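Beta-mannosidase (Trichoderma harzianum, PDB 4CVU) probably hydrolyses terminal beta-mannosidic linkages of mannose-containing oligosaccharides, as a fungal member of glycoside hydrolase family 2. Local coordinates at residues A[617-629]-A[636-649]. Sequence-based numbering, arbitrary orientation.
Sequences FNSTTVILRNHHY and RNIHNSTLGQVEMT. With NAG (2-acetamido-2-deoxy-beta-D-glucopyranose), chain B; NAG (2-acetamido-2-deoxy-beta-D-glucopyranose), chain L; NAG (2-acetamido-2-deoxy-beta-D-glucopyranose), chain C.
Q645 turns its CG beside its own backbone N (chi1 -62°) and bends again at chi2, which folds its amide back against 617-629, while N626 reaches out to meet it with CG anti to the backbone N (chi1 -172°). N626 ND2 donates to Q645 OE1 at 2.9 Å, in the carbonyl plane and on a lone pair, although the two amides stand almost perpendicular. Q645 NE2 in turn gives a nearly straight 3.2 Å bond to OD1 of N618, so both ends of the glutamine amide are held and its rotation is fixed. N618 carries a glycan on ND2; the acetamido methyl of this NAG lies over one face of the F617 ring, and its N2 donates to T649 OG1 at 3.0 Å.

Helices 620-625 and 638-649 cross at about 91°, with the side chain of I623 seated as a knob among I638, S641, T642 and Q645. Around this pair, V622 packs on W606 of helix 603-609, F617 and M648 on T675 of helix 664-692, and H628 meets W717 edge-to-face. S641 OG donates to N626 O at 2.7 Å, almost head-on to the carbonyl, and a water joins the same hydroxyl to L624 O. Beyond N626, whose OD1 closes an Asx turn on H628 N, a cis peptide precedes Y629. H628 O packs 3.0 Å from the CA of G644 in a CA-H...O contact. Y629 CD1 rests on L643 CB.

E647, extended beyond CG, receives Y629 OH on the syn lone pair of OE2 at 2.7 Å and a weak bond from H628 NE2 to OE1 at 2.8 Å. A glycosylated asparagine thus lies near each end of the contact, N618 joined through its amide oxygen and N640, whose ND2 bonds P630 O, through its backbone carbonyl to Y629 N; the tyrosine and histidine donors would favour an ionised E647.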
ATOM      1  N   PHE A 617      13.386   8.515   2.136  1.00 34.79           N
ATOM      2  CA  PHE A 617      14.350   8.045   3.129  1.00 35.67           C
ATOM      3  C   PHE A 617      13.835   8.299   4.549  1.00 35.55           C
ATOM      4  O   PHE A 617      13.918   7.465   5.406  1.00 34.32           O
ATOM      5  CB  PHE A 617      15.702   8.699   2.875  1.00 36.54           C
ATOM      6  CG  PHE A 617      16.863   8.047   3.595  1.00 37.58           C
ATOM      7  CD1 PHE A 617      17.210   8.434   4.867  1.00 38.73           C
ATOM      8  CD2 PHE A 617      17.639   7.079   2.971  1.00 38.54           C
ATOM      9  CE1 PHE A 617      18.323   7.872   5.547  1.00 38.67           C
ATOM     10  CE2 PHE A 617      18.738   6.506   3.625  1.00 39.69           C
ATOM     11  CZ  PHE A 617      19.067   6.882   4.941  1.00 39.97           C
ATOM     12  N   ASN A 618      13.230   9.468   4.747  1.00 36.72           N
ATOM     13  CA  ASN A 618      12.907   9.956   6.085  1.00 37.45           C
ATOM     14  C   ASN A 618      11.411  10.218   6.223  1.00 37.19           C
ATOM     15  O   ASN A 618      11.005  11.109   6.945  1.00 38.01           O
ATOM     16  CB  ASN A 618      13.660  11.261   6.302  1.00 39.05           C
ATOM     17  CG  ASN A 618      14.986  11.101   7.005  1.00 39.65           C
ATOM     18  OD1 ASN A 618      15.245  10.132   7.774  1.00 38.41           O
ATOM     19  ND2 ASN A 618      15.836  12.057   6.773  1.00 40.60           N
ATOM     20  N   SER A 619      10.561   9.496   5.509  1.00 37.01           N
ATOM     21  CA  SER A 619       9.125   9.652   5.751  1.00 37.66           C
ATOM     22  C   SER A 619       8.839   9.213   7.182  1.00 39.21           C
ATOM     23  O   SER A 619       9.651   8.512   7.810  1.00 38.94           O
ATOM     24  CB  SER A 619       8.290   8.802   4.802  1.00 37.19           C
ATOM     25  OG  SER A 619       8.581   7.425   4.986  1.00 35.90           O
ATOM     26  N   THR A 620       7.701   9.655   7.715  1.00 40.30           N
ATOM     27  CA  THR A 620       7.382   9.356   9.088  1.00 40.06           C
ATOM     28  C   THR A 620       7.202   7.842   9.262  1.00 38.82           C
ATOM     29  O   THR A 620       7.664   7.279  10.241  1.00 37.55           O
ATOM     30  CB  THR A 620       6.142  10.110   9.548  1.00 42.89           C
ATOM     31  OG1 THR A 620       6.380  11.510   9.458  1.00 44.77           O
ATOM     32  CG2 THR A 620       5.793   9.764  11.008  1.00 43.31           C
ATOM     33  N   THR A 621       6.544   7.170   8.306  1.00 37.79           N
ATOM     34  CA  THR A 621       6.390   5.736   8.435  1.00 37.06           C
ATOM     35  C   THR A 621       7.713   4.949   8.342  1.00 36.07           C
ATOM     36  O   THR A 621       7.899   3.988   9.069  1.00 34.42           O
ATOM     37  CB  THR A 621       5.422   5.196   7.375  1.00 37.42           C
ATOM     38  OG1 THR A 621       4.148   5.783   7.596  1.00 36.20           O
ATOM     39  CG2 THR A 621       5.327   3.720   7.507  1.00 36.48           C
ATOM     40  N   VAL A 622       8.626   5.346   7.461  1.00 35.93           N
ATOM     41  CA  VAL A 622       9.893   4.628   7.302  1.00 37.07           C
ATOM     42  C   VAL A 622      10.755   4.823   8.575  1.00 38.04           C
ATOM     43  O   VAL A 622      11.384   3.876   9.083  1.00 36.45           O
ATOM     44  CB  VAL A 622      10.634   5.093   6.026  1.00 37.48           C
ATOM     45  CG1 VAL A 622      12.109   4.769   6.068  1.00 37.72           C
ATOM     46  CG2 VAL A 622       9.981   4.515   4.762  1.00 36.76           C
ATOM     47  N   ILE A 623      10.767   6.053   9.092  1.00 38.73           N
ATOM     48  CA  ILE A 623      11.501   6.345  10.331  1.00 38.82           C
ATOM     49  C   ILE A 623      10.946   5.515  11.477  1.00 39.37           C
ATOM     50  O   ILE A 623      11.715   4.876  12.225  1.00 39.46           O
ATOM     51  CB  ILE A 623      11.413   7.827  10.715  1.00 40.73           C
ATOM     52  CG1 ILE A 623      12.270   8.671   9.788  1.00 41.06           C
ATOM     53  CG2 ILE A 623      11.839   8.039  12.167  1.00 41.68           C
ATOM     54  CD1 ILE A 623      11.850  10.132   9.788  1.00 44.07           C
ATOM     55  N   LEU A 624       9.614   5.487  11.603  1.00 37.86           N
ATOM     56  CA  LEU A 624       8.983   4.772  12.735  1.00 37.64           C
ATOM     57  C   LEU A 624       9.199   3.260  12.676  1.00 35.97           C
ATOM     58  O   LEU A 624       9.044   2.579  13.674  1.00 35.32           O
ATOM     59  CB  LEU A 624       7.491   5.112  12.877  1.00 38.02           C
ATOM     60  CG  LEU A 624       7.240   6.501  13.514  1.00 39.44           C
ATOM     61  CD1 LEU A 624       5.766   6.881  13.549  1.00 40.48           C
ATOM     62  CD2 LEU A 624       7.840   6.550  14.917  1.00 39.60           C
ATOM     63  N   ARG A 625       9.564   2.744  11.508  1.00 34.62           N
ATOM     64  CA  ARG A 625       9.863   1.319  11.360  1.00 33.26           C
ATOM     65  C   ARG A 625      11.333   1.013  11.598  1.00 32.39           C
ATOM     66  O   ARG A 625      11.725  -0.161  11.697  1.00 32.67           O
ATOM     67  CB  ARG A 625       9.415   0.836  10.005  1.00 33.85           C
ATOM     68  CG  ARG A 625       7.898   0.770   9.881  1.00 34.85           C
ATOM     69  CD  ARG A 625       7.491   0.565   8.446  1.00 35.40           C
ATOM     70  NE  ARG A 625       7.739  -0.824   8.035  1.00 35.84           N
ATOM     71  CZ  ARG A 625       6.824  -1.805   8.068  1.00 35.67           C
ATOM     72  NH1 ARG A 625       5.595  -1.597   8.512  1.00 36.76           N
ATOM     73  NH2 ARG A 625       7.159  -3.036   7.715  1.00 35.91           N
ATOM     74  N   ASN A 626      12.146   2.031  11.747  1.00 32.42           N
ATOM     75  CA  ASN A 626      13.546   1.825  12.130  1.00 32.18           C
ATOM     76  C   ASN A 626      13.580   1.724  13.648  1.00 33.35           C
ATOM     77  O   ASN A 626      13.338   2.744  14.339  1.00 33.30           O
ATOM     78  CB  ASN A 626      14.412   2.982  11.682  1.00 32.89           C
ATOM     79  CG  ASN A 626      15.892   2.706  11.887  1.00 32.48           C
ATOM     80  OD1 ASN A 626      16.291   1.768  12.615  1.00 31.93           O
ATOM     81  ND2 ASN A 626      16.701   3.426  11.163  1.00 32.64           N
ATOM     82  N   HIS A 627      13.866   0.523  14.167  1.00 31.27           N
ATOM     83  CA  HIS A 627      13.922   0.360  15.595  1.00 32.53           C
ATOM     84  C   HIS A 627      15.324   0.437  16.121  1.00 32.34           C
ATOM     85  O   HIS A 627      15.557   0.092  17.267  1.00 33.64           O
ATOM     86  CB  HIS A 627      13.208  -0.902  16.047  1.00 32.65           C
ATOM     87  CG  HIS A 627      11.719  -0.826  15.882  1.00 32.94           C
ATOM     88  ND1 HIS A 627      10.882  -1.887  16.125  1.00 33.77           N
ATOM     89  CD2 HIS A 627      10.920   0.205  15.521  1.00 34.07           C
ATOM     90  CE1 HIS A 627       9.629  -1.522  15.931  1.00 33.77           C
ATOM     91  NE2 HIS A 627       9.624  -0.261  15.551  1.00 34.59           N
ATOM     92  N   HIS A 628      16.235   0.882  15.279  1.00 33.51           N
ATOM     93  CA  HIS A 628      17.597   1.234  15.707  1.00 34.15           C
ATOM     94  C   HIS A 628      17.625   2.758  15.749  1.00 36.45           C
ATOM     95  O   HIS A 628      17.839   3.374  14.712  1.00 35.57           O
ATOM     96  CB  HIS A 628      18.637   0.716  14.697  1.00 34.08           C
ATOM     97  CG  HIS A 628      20.061   0.989  15.107  1.00 34.50           C
ATOM     98  ND1 HIS A 628      20.567   0.601  16.331  1.00 35.70           N
ATOM     99  CD2 HIS A 628      21.094   1.553  14.436  1.00 34.88           C
ATOM    100  CE1 HIS A 628      21.848   0.948  16.412  1.00 35.76           C
ATOM    101  NE2 HIS A 628      22.191   1.532  15.277  1.00 35.68           N
ATOM    102  N   TYR A 629      17.412   3.405  16.904  1.00 38.19           N
ATOM    103  CA  TYR A 629      17.405   2.828  18.232  1.00 40.94           C
ATOM    104  C   TYR A 629      15.989   2.678  18.775  1.00 41.94           C
ATOM    105  O   TYR A 629      15.116   3.453  18.431  1.00 41.80           O
ATOM    106  CB  TYR A 629      18.186   3.729  19.187  1.00 43.03           C
ATOM    107  CG  TYR A 629      19.641   3.721  18.889  1.00 44.69           C
ATOM    108  CD1 TYR A 629      20.138   4.401  17.795  1.00 44.95           C
ATOM    109  CD2 TYR A 629      20.523   2.986  19.675  1.00 46.32           C
ATOM    110  CE1 TYR A 629      21.487   4.375  17.494  1.00 46.90           C
ATOM    111  CE2 TYR A 629      21.877   2.954  19.388  1.00 48.19           C
ATOM    112  CZ  TYR A 629      22.352   3.645  18.290  1.00 48.51           C
ATOM    113  OH  TYR A 629      23.676   3.615  17.986  1.00 48.85           O
ATOM    114  N   ARG A 636       5.761   6.733  20.468  1.00 47.53           N
ATOM    115  CA  ARG A 636       6.211   6.888  19.074  1.00 48.87           C
ATOM    116  C   ARG A 636       7.485   7.701  19.114  1.00 48.39           C
ATOM    117  O   ARG A 636       7.465   8.924  18.999  1.00 51.16           O
ATOM    118  CB  ARG A 636       5.172   7.596  18.200  1.00 50.46           C
ATOM    119  CG  ARG A 636       3.894   6.807  17.989  1.00 53.01           C
ATOM    120  CD  ARG A 636       3.055   7.380  16.849  1.00 54.28           C
ATOM    121  NE  ARG A 636       1.887   6.540  16.575  1.00 57.27           N
ATOM    122  CZ  ARG A 636       1.194   6.537  15.438  1.00 62.02           C
ATOM    123  NH1 ARG A 636       1.522   7.336  14.427  1.00 63.01           N
ATOM    124  NH2 ARG A 636       0.146   5.734  15.312  1.00 66.83           N
ATOM    125  N   ASN A 637       8.593   7.013  19.286  1.00 44.24           N
ATOM    126  CA  ASN A 637       9.856   7.658  19.548  1.00 43.83           C
ATOM    127  C   ASN A 637      10.615   7.980  18.234  1.00 44.23           C
ATOM    128  O   ASN A 637      11.508   7.228  17.787  1.00 40.90           O
ATOM    129  CB  ASN A 637      10.639   6.781  20.502  1.00 41.61           C
ATOM    130  CG  ASN A 637      11.755   7.519  21.193  1.00 42.45           C
ATOM    131  OD1 ASN A 637      12.299   8.482  20.660  1.00 43.81           O
ATOM    132  ND2 ASN A 637      12.090   7.079  22.405  1.00 43.28           N
ATOM    133  N   ILE A 638      10.256   9.113  17.637  1.00 43.90           N
ATOM    134  CA  ILE A 638      10.874   9.594  16.384  1.00 44.81           C
ATOM    135  C   ILE A 638      12.332   9.931  16.617  1.00 43.07           C
ATOM    136  O   ILE A 638      13.173   9.682  15.776  1.00 43.63           O
ATOM    137  CB  ILE A 638      10.116  10.836  15.804  1.00 46.95           C
ATOM    138  CG1 ILE A 638       8.955  10.386  14.940  1.00 48.93           C
ATOM    139  CG2 ILE A 638      10.996  11.677  14.873  1.00 47.63           C
ATOM    140  CD1 ILE A 638       7.703  10.235  15.717  1.00 51.49           C
ATOM    141  N   HIS A 639      12.638  10.488  17.770  1.00 42.55           N
ATOM    142  CA  HIS A 639      14.003  10.886  18.065  1.00 44.74           C
ATOM    143  C   HIS A 639      14.985   9.686  18.023  1.00 43.34           C
ATOM    144  O   HIS A 639      16.023   9.741  17.385  1.00 42.95           O
ATOM    145  CB  HIS A 639      14.070  11.558  19.433  1.00 47.22           C
ATOM    146  CG  HIS A 639      15.464  11.891  19.877  1.00 50.08           C
ATOM    147  ND1 HIS A 639      16.085  13.088  19.564  1.00 50.78           N
ATOM    148  CD2 HIS A 639      16.364  11.169  20.598  1.00 48.37           C
ATOM    149  CE1 HIS A 639      17.306  13.093  20.084  1.00 52.43           C
ATOM    150  NE2 HIS A 639      17.500  11.937  20.710  1.00 51.68           N
ATOM    151  N   ASN A 640      14.643   8.626  18.732  1.00 42.51           N
ATOM    152  CA  ASN A 640      15.502   7.449  18.805  1.00 42.77           C
ATOM    153  C   ASN A 640      15.644   6.737  17.474  1.00 40.34           C
ATOM    154  O   ASN A 640      16.740   6.272  17.125  1.00 39.36           O
ATOM    155  CB  ASN A 640      14.960   6.462  19.849  1.00 44.51           C
ATOM    156  CG  ASN A 640      15.208   6.932  21.273  1.00 46.55           C
ATOM    157  OD1 ASN A 640      15.589   8.071  21.496  1.00 46.77           O
ATOM    158  ND2 ASN A 640      15.008   6.028  22.236  1.00 49.35           N
ATOM    159  N   SER A 641      14.542   6.624  16.735  1.00 37.35           N
ATOM    160  CA  SER A 641      14.586   6.043  15.418  1.00 37.47           C
ATOM    161  C   SER A 641      15.461   6.849  14.464  1.00 37.05           C
ATOM    162  O   SER A 641      16.209   6.276  13.641  1.00 36.00           O
ATOM    163  CB  SER A 641      13.165   5.920  14.880  1.00 36.65           C
ATOM    164  OG  SER A 641      12.489   4.945  15.663  1.00 35.75           O
ATOM    165  N   THR A 642      15.364   8.178  14.570  1.00 37.94           N
ATOM    166  CA  THR A 642      16.108   9.090  13.725  1.00 39.72           C
ATOM    167  C   THR A 642      17.634   8.899  13.887  1.00 39.68           C
ATOM    168  O   THR A 642      18.409   9.148  12.962  1.00 39.48           O
ATOM    169  CB  THR A 642      15.675  10.560  13.976  1.00 40.75           C
ATOM    170  OG1 THR A 642      14.357  10.736  13.441  1.00 41.30           O
ATOM    171  CG2 THR A 642      16.602  11.570  13.299  1.00 41.16           C
ATOM    172  N   LEU A 643      18.059   8.450  15.056  1.00 39.78           N
ATOM    173  CA  LEU A 643      19.494   8.257  15.303  1.00 40.20           C
ATOM    174  C   LEU A 643      20.014   7.213  14.304  1.00 39.93           C
ATOM    175  O   LEU A 643      21.143   7.305  13.842  1.00 37.69           O
ATOM    176  CB  LEU A 643      19.751   7.789  16.722  1.00 41.05           C
ATOM    177  CG  LEU A 643      19.427   8.846  17.781  1.00 43.24           C
ATOM    178  CD1 LEU A 643      19.251   8.200  19.137  1.00 43.70           C
ATOM    179  CD2 LEU A 643      20.550   9.898  17.815  1.00 45.37           C
ATOM    180  N   GLY A 644      19.165   6.238  13.967  1.00 36.95           N
ATOM    181  CA  GLY A 644      19.603   5.195  13.037  1.00 37.62           C
ATOM    182  C   GLY A 644      19.623   5.716  11.636  1.00 38.04           C
ATOM    183  O   GLY A 644      20.568   5.399  10.873  1.00 38.13           O
ATOM    184  N   GLN A 645      18.523   6.386  11.244  1.00 37.74           N
ATOM    185  CA  GLN A 645      18.456   7.141   9.997  1.00 36.82           C
ATOM    186  C   GLN A 645      19.726   7.970   9.749  1.00 37.50           C
ATOM    187  O   GLN A 645      20.271   7.997   8.622  1.00 36.48           O
ATOM    188  CB  GLN A 645      17.247   8.062   9.975  1.00 37.62           C
ATOM    189  CG  GLN A 645      15.917   7.349  10.064  1.00 37.16           C
ATOM    190  CD  GLN A 645      15.718   6.388   8.925  1.00 36.54           C
ATOM    191  OE1 GLN A 645      15.837   5.172   9.078  1.00 35.28           O
ATOM    192  NE2 GLN A 645      15.444   6.930   7.769  1.00 37.43           N
ATOM    193  N   VAL A 646      20.196   8.640  10.787  1.00 37.48           N
ATOM    194  CA  VAL A 646      21.393   9.473  10.703  1.00 38.31           C
ATOM    195  C   VAL A 646      22.660   8.645  10.495  1.00 37.82           C
ATOM    196  O   VAL A 646      23.522   9.029   9.715  1.00 40.02           O
ATOM    197  CB  VAL A 646      21.520  10.394  11.932  1.00 39.45           C
ATOM    198  CG1 VAL A 646      22.901  11.072  12.023  1.00 40.57           C
ATOM    199  CG2 VAL A 646      20.432  11.455  11.875  1.00 41.65           C
ATOM    200  N   GLU A 647      22.785   7.526  11.190  1.00 37.34           N
ATOM    201  CA  GLU A 647      23.957   6.645  10.990  1.00 36.51           C
ATOM    202  C   GLU A 647      24.077   6.226   9.532  1.00 35.40           C
ATOM    203  O   GLU A 647      25.134   6.293   8.915  1.00 34.18           O
ATOM    204  CB  GLU A 647      23.908   5.429  11.903  1.00 38.19           C
ATOM    205  CG  GLU A 647      24.247   5.727  13.376  1.00 39.01           C
ATOM    206  CD  GLU A 647      23.957   4.542  14.306  1.00 39.68           C
ATOM    207  OE1 GLU A 647      23.517   3.469  13.827  1.00 38.79           O
ATOM    208  OE2 GLU A 647      24.197   4.666  15.533  1.00 40.99           O
ATOM    209  N   MET A 648      22.969   5.809   8.915  1.00 33.26           N
ATOM    210  CA  MET A 648      23.075   5.392   7.555  1.00 31.90           C
ATOM    211  C   MET A 648      23.432   6.553   6.651  1.00 32.73           C
ATOM    212  O   MET A 648      24.213   6.396   5.696  1.00 33.87           O
ATOM    213  CB  MET A 648      21.720   4.741   7.119  1.00 30.54           C
ATOM    214  CG  MET A 648      21.434   3.448   7.820  1.00 29.29           C
ATOM    215  SD  MET A 648      19.922   2.714   7.042  1.00 28.44           S
ATOM    216  CE  MET A 648      18.847   3.848   7.839  1.00 28.29           C
ATOM    217  N   THR A 649      22.885   7.733   6.929  1.00 35.01           N
ATOM    218  CA  THR A 649      23.072   8.909   6.075  1.00 35.99           C
ATOM    219  C   THR A 649      24.522   9.345   6.113  1.00 37.07           C
ATOM    220  O   THR A 649      25.101   9.659   5.069  1.00 36.34           O
ATOM    221  CB  THR A 649      22.170  10.100   6.500  1.00 37.58           C
ATOM    222  OG1 THR A 649      20.807   9.690   6.539  1.00 37.13           O
ATOM    223  CG2 THR A 649      22.256  11.282   5.520  1.00 38.74           C
TER
HETATM  224  C1  NAG B   1      17.114  12.140   7.410  1.00 35.85           C
HETATM  225  C2  NAG B   1      18.273  12.685   6.601  1.00 37.49           C
HETATM  226  C3  NAG B   1      19.473  13.073   7.466  1.00 38.91           C
HETATM  227  C4  NAG B   1      19.098  13.904   8.697  1.00 40.03           C
HETATM  228  C5  NAG B   1      17.970  13.198   9.380  1.00 38.56           C
HETATM  229  C6  NAG B   1      17.479  13.947  10.622  1.00 42.41           C
HETATM  230  C7  NAG B   1      18.491  11.800   4.334  1.00 39.94           C
HETATM  231  C8  NAG B   1      19.104  10.768   3.426  1.00 39.38           C
HETATM  232  N2  NAG B   1      18.747  11.710   5.627  1.00 38.24           N
HETATM  233  O3  NAG B   1      20.405  13.785   6.688  1.00 37.61           O
HETATM  234  O4  NAG B   1      20.160  13.997   9.620  1.00 41.06           O
HETATM  235  O5  NAG B   1      16.881  13.020   8.496  1.00 37.41           O
HETATM  236  O6  NAG B   1      17.035  15.243  10.268  1.00 45.50           O
HETATM  237  O7  NAG B   1      17.804  12.704   3.840  1.00 41.78           O
HETATM  238  C1  NAG L1007      15.178   6.286  23.648  1.00 41.26           C
HETATM  239  C2  NAG L1007      16.523   6.838  24.031  1.00 40.50           C
HETATM  240  C3  NAG L1007      16.607   6.949  25.544  1.00 41.32           C
HETATM  241  C4  NAG L1007      15.417   7.781  26.030  1.00 43.45           C
HETATM  242  C5  NAG L1007      14.105   7.194  25.500  1.00 45.98           C
HETATM  243  C6  NAG L1007      12.875   7.994  25.911  1.00 45.02           C
HETATM  244  C7  NAG L1007      18.690   6.395  22.947  1.00 43.06           C
HETATM  245  C8  NAG L1007      19.646   5.352  22.412  1.00 45.32           C
HETATM  246  N2  NAG L1007      17.545   5.965  23.480  1.00 42.70           N
HETATM  247  O3  NAG L1007      17.870   7.527  25.878  1.00 41.69           O
HETATM  248  O4  NAG L1007      15.354   7.837  27.449  1.00 46.92           O
HETATM  249  O5  NAG L1007      14.158   7.171  24.089  1.00 43.39           O
HETATM  250  O6  NAG L1007      13.035   9.318  25.465  1.00 47.91           O
HETATM  251  O7  NAG L1007      19.003   7.575  22.850  1.00 44.38           O
HETATM  252  C1  NAG C   2      21.026  15.116   9.433  1.00 46.04           C
HETATM  253  C2  NAG C   2      21.687  15.406  10.779  1.00 47.48           C
HETATM  254  C3  NAG C   2      22.748  16.471  10.684  1.00 50.34           C
HETATM  255  C4  NAG C   2      23.725  16.135   9.578  1.00 50.64           C
HETATM  256  C5  NAG C   2      22.961  15.915   8.286  1.00 49.43           C
HETATM  257  C6  NAG C   2      23.913  15.499   7.165  1.00 48.24           C
HETATM  258  C7  NAG C   2      20.483  15.254  12.912  1.00 52.91           C
HETATM  259  C8  NAG C   2      19.352  15.794  13.735  1.00 51.88           C
HETATM  260  N2  NAG C   2      20.669  15.825  11.713  1.00 50.24           N
HETATM  261  O3  NAG C   2      23.443  16.487  11.897  1.00 51.98           O
HETATM  262  O4  NAG C   2      24.654  17.187   9.425  1.00 51.76           O
HETATM  263  O5  NAG C   2      22.006  14.878   8.446  1.00 50.34           O
HETATM  264  O6  NAG C   2      23.138  15.109   6.057  1.00 46.55           O
HETATM  265  O7  NAG C   2      21.187  14.350  13.370  1.00 50.49           O
HETATM  266  O   HOH W   1       9.945   3.659  15.970  1.00 51.42           O
HETATM  267  O   HOH W   2      12.686   4.638  18.708  1.00 53.39           O